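Local coordinates for protein fatty Acyl-Adenylate Ligase (Escherichia coli, PDB 3PBK) that belongs to the AMP-binding enzyme family of the ANL clan, whose members join a large N-terminal part to a small, separately folded C-terminal domain, at residues A77-T82 against I131-E136; M36-R41 against T82-V87; I491-A496 against A554-R559; I463-R468 against E498-Q503. All coordinates share one frame; numbering follows the deposited sequence.

Contact 1 (A77-T82 against I131-E136); sequences ALIAET and IITGDE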
# COMPACT_ATOMS: atom_id res chain seq x y z
N ALA A 77 -20.16 2.36 1.19
CA ALA A 77 -19.15 1.30 1.23
C ALA A 77 -19.15 0.45 -0.03
O ALA A 77 -20.18 -0.06 -0.46
CB ALA A 77 -19.37 0.43 2.44
N LEU A 78 -17.97 0.29 -0.62
CA LEU A 78 -17.81 -0.58 -1.78
C LEU A 78 -16.93 -1.75 -1.39
O LEU A 78 -15.92 -1.57 -0.70
CB LEU A 78 -17.16 0.19 -2.92
CG LEU A 78 -17.95 1.45 -3.28
CD1 LEU A 78 -17.28 2.16 -4.41
CD2 LEU A 78 -19.37 1.09 -3.65
N ILE A 79 -17.34 -2.95 -1.81
CA ILE A 79 -16.48 -4.13 -1.70
C ILE A 79 -15.50 -4.13 -2.86
O ILE A 79 -15.86 -4.45 -4.00
CB ILE A 79 -17.29 -5.44 -1.67
CG1 ILE A 79 -18.00 -5.58 -0.32
CG2 ILE A 79 -16.37 -6.63 -1.87
CD1 ILE A 79 -17.06 -5.82 0.85
N ALA A 80 -14.26 -3.76 -2.55
CA ALA A 80 -13.31 -3.38 -3.58
C ALA A 80 -12.65 -4.57 -4.28
O ALA A 80 -11.50 -4.90 -4.02
CB ALA A 80 -12.26 -2.45 -3.01
N GLU A 81 -13.39 -5.20 -5.18
CA GLU A 81 -12.80 -6.20 -6.05
C GLU A 81 -12.14 -5.52 -7.24
O GLU A 81 -12.45 -4.37 -7.57
CB GLU A 81 -13.86 -7.19 -6.55
CG GLU A 81 -14.29 -8.23 -5.52
CD GLU A 81 -15.51 -8.99 -5.97
OE1 GLU A 81 -16.34 -8.38 -6.69
OE2 GLU A 81 -15.64 -10.19 -5.63
N THR A 82 -11.21 -6.23 -7.89
CA THR A 82 -10.63 -5.74 -9.13
C THR A 82 -11.57 -6.04 -10.30
O THR A 82 -11.39 -7.02 -11.03
CB THR A 82 -9.23 -6.35 -9.36
OG1 THR A 82 -8.40 -6.04 -8.23
CG2 THR A 82 -8.60 -5.76 -10.60
N ILE A 131 -24.22 -0.05 0.95
CA ILE A 131 -23.01 -0.78 0.65
C ILE A 131 -23.25 -1.67 -0.56
O ILE A 131 -24.18 -2.47 -0.58
CB ILE A 131 -22.52 -1.61 1.86
CG1 ILE A 131 -21.44 -2.61 1.43
CG2 ILE A 131 -23.66 -2.34 2.54
CD1 ILE A 131 -20.75 -3.27 2.59
N ILE A 132 -22.42 -1.50 -1.58
CA ILE A 132 -22.56 -2.26 -2.81
C ILE A 132 -21.53 -3.37 -2.82
O ILE A 132 -20.36 -3.12 -2.61
CB ILE A 132 -22.35 -1.37 -4.01
CG1 ILE A 132 -23.40 -0.27 -4.01
CG2 ILE A 132 -22.40 -2.16 -5.29
CD1 ILE A 132 -23.24 0.71 -5.12
N THR A 133 -21.98 -4.60 -3.07
CA THR A 133 -21.10 -5.76 -3.10
C THR A 133 -21.42 -6.69 -4.25
O THR A 133 -22.50 -6.62 -4.84
CB THR A 133 -21.23 -6.60 -1.82
OG1 THR A 133 -20.27 -7.66 -1.84
CG2 THR A 133 -22.61 -7.21 -1.74
N GLY A 134 -20.48 -7.57 -4.57
CA GLY A 134 -20.72 -8.61 -5.55
C GLY A 134 -21.43 -9.79 -4.91
O GLY A 134 -21.38 -9.97 -3.69
N ASP A 135 -22.08 -10.60 -5.74
CA ASP A 135 -22.88 -11.72 -5.24
C ASP A 135 -22.10 -12.63 -4.28
O ASP A 135 -22.64 -13.05 -3.25
CB ASP A 135 -23.45 -12.53 -6.41
CG ASP A 135 -24.58 -11.79 -7.12
OD1 ASP A 135 -25.48 -11.24 -6.45
OD2 ASP A 135 -24.57 -11.78 -8.37
N GLU A 136 -20.84 -12.92 -4.61
CA GLU A 136 -20.02 -13.84 -3.82
C GLU A 136 -20.04 -13.52 -2.34
O GLU A 136 -20.15 -14.41 -1.49
CB GLU A 136 -18.57 -13.82 -4.31
CG GLU A 136 -17.59 -14.51 -3.36
CD GLU A 136 -16.34 -15.01 -4.07
OE1 GLU A 136 -16.05 -14.53 -5.19
OE2 GLU A 136 -15.65 -15.88 -3.50

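Contact 2 (M36-R41 against T82-V87); sequences MNFYDR and TSSEFV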
# COMPACT_ATOMS: atom_id res chain seq x y z
N MSE A 36 -9.64 0.60 -19.23
CA MSE A 36 -9.11 -0.48 -18.43
C MSE A 36 -9.33 -1.84 -19.07
O MSE A 36 -10.30 -2.05 -19.79
CB MSE A 36 -9.75 -0.47 -17.06
CG MSE A 36 -9.25 0.65 -16.20
SE MSE A 36 -10.76 1.49 -15.34
CE MSE A 36 -9.83 2.47 -13.91
N ASN A 37 -8.42 -2.76 -18.78
CA ASN A 37 -8.51 -4.11 -19.28
C ASN A 37 -8.26 -5.14 -18.18
O ASN A 37 -7.17 -5.22 -17.62
CB ASN A 37 -7.56 -4.29 -20.46
CG ASN A 37 -7.71 -3.18 -21.48
OD1 ASN A 37 -8.37 -3.35 -22.50
ND2 ASN A 37 -7.11 -2.02 -21.21
N PHE A 38 -9.30 -5.91 -17.85
CA PHE A 38 -9.21 -6.93 -16.82
C PHE A 38 -8.84 -8.29 -17.38
O PHE A 38 -9.56 -8.84 -18.23
CB PHE A 38 -10.54 -7.02 -16.09
CG PHE A 38 -11.01 -5.71 -15.57
CD1 PHE A 38 -10.73 -5.32 -14.27
CD2 PHE A 38 -11.73 -4.84 -16.38
CE1 PHE A 38 -11.16 -4.11 -13.78
CE2 PHE A 38 -12.18 -3.62 -15.90
CZ PHE A 38 -11.89 -3.26 -14.59
N TYR A 39 -7.73 -8.84 -16.90
CA TYR A 39 -7.21 -10.09 -17.42
C TYR A 39 -7.36 -11.22 -16.41
O TYR A 39 -7.23 -11.00 -15.21
CB TYR A 39 -5.74 -9.93 -17.81
CG TYR A 39 -5.54 -9.26 -19.15
CD1 TYR A 39 -5.55 -7.89 -19.26
CD2 TYR A 39 -5.35 -10.01 -20.30
CE1 TYR A 39 -5.36 -7.27 -20.49
CE2 TYR A 39 -5.17 -9.40 -21.53
CZ TYR A 39 -5.17 -8.03 -21.62
OH TYR A 39 -4.99 -7.42 -22.85
N ASP A 40 -7.63 -12.43 -16.91
CA ASP A 40 -7.74 -13.61 -16.04
C ASP A 40 -6.34 -14.16 -15.69
O ASP A 40 -5.34 -13.57 -16.07
CB ASP A 40 -8.65 -14.69 -16.66
CG ASP A 40 -7.98 -15.50 -17.78
OD1 ASP A 40 -6.74 -15.44 -17.93
OD2 ASP A 40 -8.71 -16.22 -18.52
N ARG A 41 -6.28 -15.27 -14.96
CA ARG A 41 -5.00 -15.76 -14.47
C ARG A 41 -4.12 -16.41 -15.55
O ARG A 41 -3.01 -16.88 -15.27
CB ARG A 41 -5.18 -16.70 -13.27
CG ARG A 41 -5.76 -18.06 -13.61
CD ARG A 41 -5.58 -19.03 -12.44
NE ARG A 41 -6.49 -20.16 -12.54
CZ ARG A 41 -7.79 -20.12 -12.22
NH1 ARG A 41 -8.33 -19.00 -11.77
NH2 ARG A 41 -8.54 -21.21 -12.34
N THR A 82 -11.21 -6.23 -7.89
CA THR A 82 -10.63 -5.74 -9.13
C THR A 82 -11.57 -6.04 -10.30
O THR A 82 -11.39 -7.02 -11.03
CB THR A 82 -9.23 -6.35 -9.36
OG1 THR A 82 -8.40 -6.04 -8.23
CG2 THR A 82 -8.60 -5.76 -10.60
N SER A 83 -12.57 -5.19 -10.48
CA SER A 83 -13.64 -5.47 -11.43
C SER A 83 -14.26 -4.23 -12.04
O SER A 83 -14.47 -3.23 -11.35
CB SER A 83 -14.75 -6.27 -10.74
OG SER A 83 -15.39 -5.50 -9.73
N SER A 84 -14.58 -4.32 -13.33
CA SER A 84 -15.36 -3.30 -14.02
C SER A 84 -16.55 -2.82 -13.17
O SER A 84 -16.93 -1.66 -13.22
CB SER A 84 -15.84 -3.85 -15.37
OG SER A 84 -16.46 -2.86 -16.18
N GLU A 85 -17.13 -3.73 -12.40
CA GLU A 85 -18.26 -3.42 -11.53
C GLU A 85 -17.90 -2.43 -10.45
O GLU A 85 -18.65 -1.50 -10.16
CB GLU A 85 -18.76 -4.68 -10.84
CG GLU A 85 -19.50 -5.61 -11.74
CD GLU A 85 -20.43 -6.50 -10.96
OE1 GLU A 85 -19.96 -7.08 -9.95
OE2 GLU A 85 -21.62 -6.60 -11.36
N PHE A 86 -16.76 -2.67 -9.81
CA PHE A 86 -16.33 -1.84 -8.71
C PHE A 86 -15.94 -0.44 -9.17
O PHE A 86 -16.25 0.55 -8.50
CB PHE A 86 -15.15 -2.45 -7.98
CG PHE A 86 -14.46 -1.46 -7.10
CD1 PHE A 86 -14.98 -1.14 -5.86
CD2 PHE A 86 -13.31 -0.81 -7.54
CE1 PHE A 86 -14.34 -0.22 -5.05
CE2 PHE A 86 -12.68 0.12 -6.74
CZ PHE A 86 -13.18 0.42 -5.50
N VAL A 87 -15.24 -0.37 -10.30
CA VAL A 87 -14.84 0.91 -10.86
C VAL A 87 -16.06 1.78 -11.10
O VAL A 87 -16.09 2.93 -10.66
CB VAL A 87 -14.04 0.75 -12.17
CG1 VAL A 87 -13.54 2.11 -12.66
CG2 VAL A 87 -12.87 -0.19 -11.96

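Contact 3 (I491-A496 against A554-R559); sequences IAFVTA and AEAKKR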
# COMPACT_ATOMS: atom_id res chain seq x y z
N ILE A 491 8.86 -12.24 12.29
CA ILE A 491 8.52 -11.00 12.97
C ILE A 491 9.34 -10.85 14.25
O ILE A 491 9.40 -11.78 15.06
CB ILE A 491 7.07 -11.01 13.43
CG1 ILE A 491 6.14 -11.29 12.27
CG2 ILE A 491 6.72 -9.68 14.08
CD1 ILE A 491 4.77 -11.72 12.73
N ALA A 492 9.94 -9.68 14.43
CA ALA A 492 10.69 -9.40 15.64
C ALA A 492 10.10 -8.21 16.40
O ALA A 492 9.65 -7.24 15.80
CB ALA A 492 12.15 -9.18 15.32
N PHE A 493 10.08 -8.32 17.72
CA PHE A 493 9.65 -7.22 18.57
C PHE A 493 10.16 -7.44 19.98
O PHE A 493 10.65 -8.52 20.32
CB PHE A 493 8.13 -7.08 18.55
CG PHE A 493 7.41 -8.31 19.02
CD1 PHE A 493 7.05 -9.30 18.13
CD2 PHE A 493 7.09 -8.47 20.36
CE1 PHE A 493 6.39 -10.43 18.57
CE2 PHE A 493 6.43 -9.59 20.80
CZ PHE A 493 6.08 -10.58 19.90
N VAL A 494 10.06 -6.40 20.81
CA VAL A 494 10.49 -6.53 22.19
C VAL A 494 9.30 -6.53 23.13
O VAL A 494 8.41 -5.68 23.04
CB VAL A 494 11.51 -5.43 22.59
CG1 VAL A 494 10.97 -4.05 22.28
CG2 VAL A 494 11.87 -5.56 24.05
N THR A 495 9.27 -7.51 24.02
CA THR A 495 8.19 -7.65 24.99
C THR A 495 8.27 -6.53 26.02
O THR A 495 9.28 -5.83 26.12
CB THR A 495 8.26 -9.03 25.67
OG1 THR A 495 6.94 -9.41 26.07
CG2 THR A 495 9.19 -9.02 26.86
N ALA A 496 7.19 -6.32 26.77
CA ALA A 496 7.19 -5.25 27.75
C ALA A 496 8.11 -5.55 28.92
O ALA A 496 8.44 -4.66 29.71
CB ALA A 496 5.77 -4.96 28.23
N ALA A 554 3.60 -4.65 15.45
CA ALA A 554 3.06 -4.08 16.67
C ALA A 554 1.85 -4.88 17.16
O ALA A 554 1.64 -5.04 18.37
CB ALA A 554 2.68 -2.63 16.45
N GLU A 555 1.06 -5.39 16.22
CA GLU A 555 -0.11 -6.18 16.56
C GLU A 555 0.31 -7.50 17.20
O GLU A 555 -0.22 -7.89 18.24
CB GLU A 555 -0.99 -6.39 15.32
CG GLU A 555 -2.11 -7.41 15.49
CD GLU A 555 -3.04 -7.12 16.66
OE1 GLU A 555 -3.10 -5.95 17.12
OE2 GLU A 555 -3.73 -8.06 17.12
N ALA A 556 1.28 -8.16 16.59
CA ALA A 556 1.83 -9.39 17.15
C ALA A 556 2.44 -9.15 18.53
O ALA A 556 2.36 -10.02 19.41
CB ALA A 556 2.87 -9.98 16.22
N LYS A 557 3.03 -7.97 18.73
CA LYS A 557 3.65 -7.61 20.00
C LYS A 557 2.64 -7.59 21.15
O LYS A 557 2.96 -7.98 22.28
CB LYS A 557 4.35 -6.25 19.90
CG LYS A 557 4.99 -5.75 21.20
CD LYS A 557 5.71 -4.41 21.02
CE LYS A 557 6.26 -3.90 22.35
NZ LYS A 557 7.06 -2.63 22.22
N LYS A 558 1.42 -7.14 20.87
CA LYS A 558 0.40 -7.08 21.91
C LYS A 558 -0.32 -8.41 22.07
O LYS A 558 -0.58 -8.83 23.19
CB LYS A 558 -0.58 -5.92 21.65
CG LYS A 558 -0.12 -4.61 22.31
CD LYS A 558 1.32 -4.21 21.91
CE LYS A 558 2.04 -3.33 22.96
NZ LYS A 558 2.68 -4.12 24.06
N ARG A 559 -0.62 -9.06 20.96
CA ARG A 559 -1.14 -10.42 21.01
C ARG A 559 -0.34 -11.25 22.00
O ARG A 559 -0.90 -11.94 22.85
CB ARG A 559 -1.03 -11.09 19.65
CG ARG A 559 -2.30 -11.16 18.87
CD ARG A 559 -2.17 -12.24 17.82
NE ARG A 559 -3.12 -12.03 16.75
CZ ARG A 559 -2.85 -11.38 15.63
NH1 ARG A 559 -1.63 -10.88 15.43
NH2 ARG A 559 -3.79 -11.23 14.70

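Contact 4 (I463-R468 against E498-Q503); sequences IIIRGR and EKIILQ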
# COMPACT_ATOMS: atom_id res chain seq x y z
N ILE A 463 12.58 -1.61 17.74
CA ILE A 463 12.91 -2.32 18.98
C ILE A 463 13.73 -1.43 19.90
O ILE A 463 14.93 -1.23 19.68
CB ILE A 463 13.71 -3.61 18.72
CG1 ILE A 463 12.79 -4.70 18.18
CG2 ILE A 463 14.40 -4.08 19.99
CD1 ILE A 463 13.52 -5.79 17.45
N ILE A 464 13.08 -0.90 20.94
CA ILE A 464 13.76 0.00 21.86
C ILE A 464 14.13 -0.69 23.16
O ILE A 464 13.28 -1.06 23.96
CB ILE A 464 12.94 1.29 22.10
CG1 ILE A 464 12.39 1.78 20.76
CG2 ILE A 464 13.82 2.37 22.75
CD1 ILE A 464 11.08 2.50 20.86
N ILE A 465 15.42 -0.89 23.34
CA ILE A 465 15.93 -1.46 24.57
C ILE A 465 16.83 -0.42 25.24
O ILE A 465 16.92 0.72 24.76
CB ILE A 465 16.66 -2.82 24.34
CG1 ILE A 465 17.87 -2.66 23.43
CG2 ILE A 465 15.72 -3.86 23.74
CD1 ILE A 465 18.36 -4.00 22.88
N ARG A 466 17.45 -0.78 26.36
CA ARG A 466 18.25 0.17 27.13
C ARG A 466 19.35 0.78 26.29
O ARG A 466 20.28 0.09 25.88
CB ARG A 466 18.85 -0.50 28.37
CG ARG A 466 17.86 -0.73 29.49
CD ARG A 466 18.42 -1.62 30.58
NE ARG A 466 17.33 -2.26 31.32
CZ ARG A 466 17.42 -2.71 32.57
NH1 ARG A 466 18.57 -2.59 33.23
NH2 ARG A 466 16.37 -3.28 33.15
N GLY A 467 19.24 2.08 26.03
CA GLY A 467 20.33 2.80 25.41
C GLY A 467 20.65 2.51 23.94
O GLY A 467 21.55 3.14 23.39
N ARG A 468 19.94 1.58 23.31
CA ARG A 468 20.04 1.46 21.86
C ARG A 468 18.79 0.90 21.18
O ARG A 468 18.02 0.16 21.79
CB ARG A 468 21.32 0.73 21.43
CG ARG A 468 21.47 -0.72 21.88
CD ARG A 468 20.86 -1.69 20.88
NE ARG A 468 21.76 -2.25 19.86
CZ ARG A 468 22.40 -3.41 19.99
NH1 ARG A 468 22.32 -4.11 21.12
NH2 ARG A 468 23.15 -3.87 18.99
N GLU A 498 11.06 -6.41 28.37
CA GLU A 498 12.33 -6.19 27.69
C GLU A 498 13.01 -7.46 27.15
O GLU A 498 14.22 -7.47 26.94
CB GLU A 498 13.29 -5.39 28.57
CG GLU A 498 13.04 -3.89 28.56
CD GLU A 498 14.20 -3.09 29.15
OE1 GLU A 498 14.67 -2.13 28.49
OE2 GLU A 498 14.65 -3.43 30.28
N LYS A 499 12.23 -8.51 26.91
CA LYS A 499 12.74 -9.73 26.27
C LYS A 499 12.44 -9.68 24.78
O LYS A 499 11.30 -9.43 24.39
CB LYS A 499 12.11 -10.98 26.88
CG LYS A 499 11.98 -10.96 28.41
CD LYS A 499 13.33 -11.06 29.10
CE LYS A 499 13.18 -11.48 30.56
NZ LYS A 499 14.41 -12.15 31.09
N ILE A 500 13.44 -9.92 23.94
CA ILE A 500 13.25 -9.85 22.49
C ILE A 500 12.71 -11.16 21.91
O ILE A 500 13.35 -12.20 22.01
CB ILE A 500 14.55 -9.47 21.76
CG1 ILE A 500 14.84 -7.98 21.94
CG2 ILE A 500 14.48 -9.82 20.28
CD1 ILE A 500 15.99 -7.48 21.12
N ILE A 501 11.54 -11.11 21.29
CA ILE A 501 10.98 -12.32 20.71
C ILE A 501 11.08 -12.27 19.19
O ILE A 501 10.83 -11.23 18.59
CB ILE A 501 9.51 -12.54 21.14
CG1 ILE A 501 9.41 -12.87 22.62
CG2 ILE A 501 8.86 -13.65 20.32
CD1 ILE A 501 8.86 -11.74 23.45
N LEU A 502 11.46 -13.38 18.59
CA LEU A 502 11.37 -13.53 17.14
C LEU A 502 10.39 -14.65 16.80
O LEU A 502 10.65 -15.82 17.08
CB LEU A 502 12.73 -13.87 16.55
CG LEU A 502 12.80 -14.24 15.07
CD1 LEU A 502 12.42 -13.07 14.20
CD2 LEU A 502 14.19 -14.72 14.72
N GLN A 503 9.25 -14.30 16.19
CA GLN A 503 8.29 -15.30 15.79
C GLN A 503 8.51 -15.68 14.33
O GLN A 503 8.75 -14.82 13.49
CB GLN A 503 6.87 -14.79 16.01
CG GLN A 503 6.64 -14.22 17.39
CD GLN A 503 5.17 -14.10 17.74
OE1 GLN A 503 4.41 -13.40 17.06
NE2 GLN A 503 4.77 -14.77 18.80

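Contact 1 (A77-T82 against I131-E136)
Two neighbouring strands of a four-stranded parallel sheet meet here near their C-terminal ends. Strand 75-79 and strand 130-133 are the inner pair, and the strand order 2-1-3-4 makes the gap between them the switch point of the sheet, where successive strands change the side on which they are added. The short strand axes lie 4.8 Å apart and diverge by only 10°. Ile132 is the residue that binds through both its backbone groups: its N donates to Ala77 O at 2.9 Å, and its O accepts from Ile79 N at 3.1 Å. Both bonds arrive nearly along the C=O axis, and together they bracket Leu78 in the usual parallel ladder.

Side chains alternate between the two faces. On one, Ala77 CB lies against CB and CG1 of Ile131, whose CG1 stands anti to the backbone N (chi1 167°). On the other, Leu78 and Ile132 run side by side, with Leu78 CD2 3.9 Å from Ile132 CB. Beyond the last bridge, Ile79 CG1 settles 3.4 Å from Thr133 OG1, a hydroxyl that donates to Gly134 O, the next residue along. After Ile79 the first strand leaves the sheet through an inverse gamma turn centred on Ala80. Glu81 OE2 is bound by Trp137 NE1, while Glu136 OE1 is a like-charged neighbour 4.4 Å away that may disfavour full ionisation of both.

Leu78 is covered by Phe86, Ala89 and Phe90 of helix 84-95, and Ile132 by helix 156-160, while strands 99-103 and 152-155 complete the sheet on its two flanks.

Contact 2 (M36-R41 against T82-V87)
Aromatic packing carries most of this contact, in which strand 35-39 of the nine-stranded mixed sheet receives the first turn of helix 84-95, the helix that follows strand 75-79 of the parallel sheet. Phe38 sends its ring toward the helix start, with CG anti to the carbonyl carbon and beside the backbone N (chi1 -53°). Ser84 N stands over one face of the ring, 3.1 Å above its plane and offset toward the rim, so that the flat group lies against backbone and not against a side chain alone. Ser84 CB adds a contact 3.7 Å from Phe38 CE2. Phe38 CD1 comes 3.7 Å from Thr82 O, obliquely.

Apolar contacts of Val87 come second. It uses its two methyls on two different partners: CG2 lies at the edge of the Phe38 ring, 4.2 Å from Phe38 CZ, while CG1 meets Met36, a selenomethionine, tip to tip, its SE 3.9 Å from Val87 CG1. The bend of the Met36 chain at chi2 carries its end to that methyl.

Polar bonding stays within the helix start, and no hydrogen bond crosses between the two segments. Ser83 is the N-cap; its OG accepts from Phe86 N at 3.1 Å, which fixes the first turn that Phe38 leans on. Val87 N, in turn, bonds to Ser83 O.

The contact thus joins the two sheets. Strand 35-39 lies between strands 45-50 and 246-248. Tyr248 of the latter meets the Phe38 ring with the planes about 35° apart. Leu236 of helix 229-241 touches both Met36 and Val87, while Ser84 reaches Asp47 and Leu49 of strand 45-50.

Contact 3 (I491-A496 against A554-R559)
The ring of Phe493 lies under the backbone of Lys557, and this face-on meeting sets the packing of strand 490-494 against helix 553-564. Strand and helix axes approach to 8.3 Å and cross at -59°, so the helix runs obliquely over the strand. Phe493 CG occupies the crowded place between the backbone N and the carbonyl carbon (chi1 59°). The ring thus offered to the helix takes Lys557 CA over one face, 3.6 Å from the ring centroid and 18° off the normal, a CH-pi contact. Ala556 C lies over the same face, farther from the plane and also toward the rim.

Lys557 crosses the ring obliquely instead of following it. Its CG is anti to the backbone N and every later torsion is extended, so the straight chain passes the ring at CD2, 3.5 Å from Lys557 CG, and runs on past Val494. There the two side chains point the same way, and Lys557 NZ comes 4.2 Å from Val494 CG1. No hydrogen bond to Val494 O is made. On the other flank Ala556 CB sits 4.3 Å from Ile491 CD1 and equally far from Phe493 CE1, joining alternate residues of the strand to one helical position.

Chemically the contact is one of carbon against carbon and carbon against a pi face. With no hydrogen bond or salt bridge across it, Lys557 serves through its methylenes and carries its charge to the end of the strand, while apolar packing and the CH-pi contact join helix and strand across these segments in this C-terminal part of the fold.

Contact 4 (I463-R468 against E498-Q503)
Arg466 and Glu498 both set CG anti to the carbonyl carbon and beside the backbone N (chi1 -76° and -81°), and both run on extended; the two side chains cross at about a right angle, bringing their charged ends together. The motif is a meeting of two beta-hairpin ends. Strands 463-465 and 468-470 are joined by a type II turn from Ile465 to Arg468, while Glu498 belongs to the connection between strands 490-494 and 500-505.

In the first hairpin Ile465 N bonds to Arg468 O at 3.2 Å, and the return bond from Arg468 N to Ile465 O is weak. Arg466 occupies the second position of the turn, which carries its side chain out to the other hairpin. Glu498 has a backbone of left-handed helical conformation, its positive phi turning the chain just ahead of the strand.

The charged pair is a salt bridge made through one carboxylate oxygen. Guanidinium and carboxylate planes are 27° apart, nearly coplanar, and the acid comes to the edge of the guanidinium. Glu498 OE1 lies beside the aliphatic part of the arginine, 3.6 Å from Arg466 CG. With Arg466 exposed and Glu498 partly so, the pair is probably screened to some degree by solvent.

Beneath it the contact turns apolar. Ile463 and Ile500 cross at about a right angle, with Ile463 CG2 3.9 Å from Ile500 CD1, and Ile500 CD1 also comes 4.5 Å from Ile465 CG2. Val494 packs on Ile463, and Val531 on Ile500. Glu498 OE2 takes the Arg466 NE hydrogen on its syn lone pair at 3.1 Å, and a weak second bond from Arg466 NH2 at 3.3 Å.

How the contacts relate
The four contacts form two pairs at two places in the chain. Contacts 1 and 2 have centres 13 Å apart and share Thr82, where strand 75-79 gives way to helix 84-95; Phe86 packs back on Ala80 across the junction. The centres of contacts 3 and 4 lie 10 Å apart, their strands 490-494 and 500-505 being antiparallel neighbours, probably bonded from Ile501 N to Phe493 O at 2.9 Å. Between the pairs the centres stand 33 to 45 Å apart, with no touch. The bound 5'-O-[(S)-(dodecanoyloxy)(hydroxy)phosphoryl]adenosine comes about 12 Å from the side chain of Met36 in contact 2.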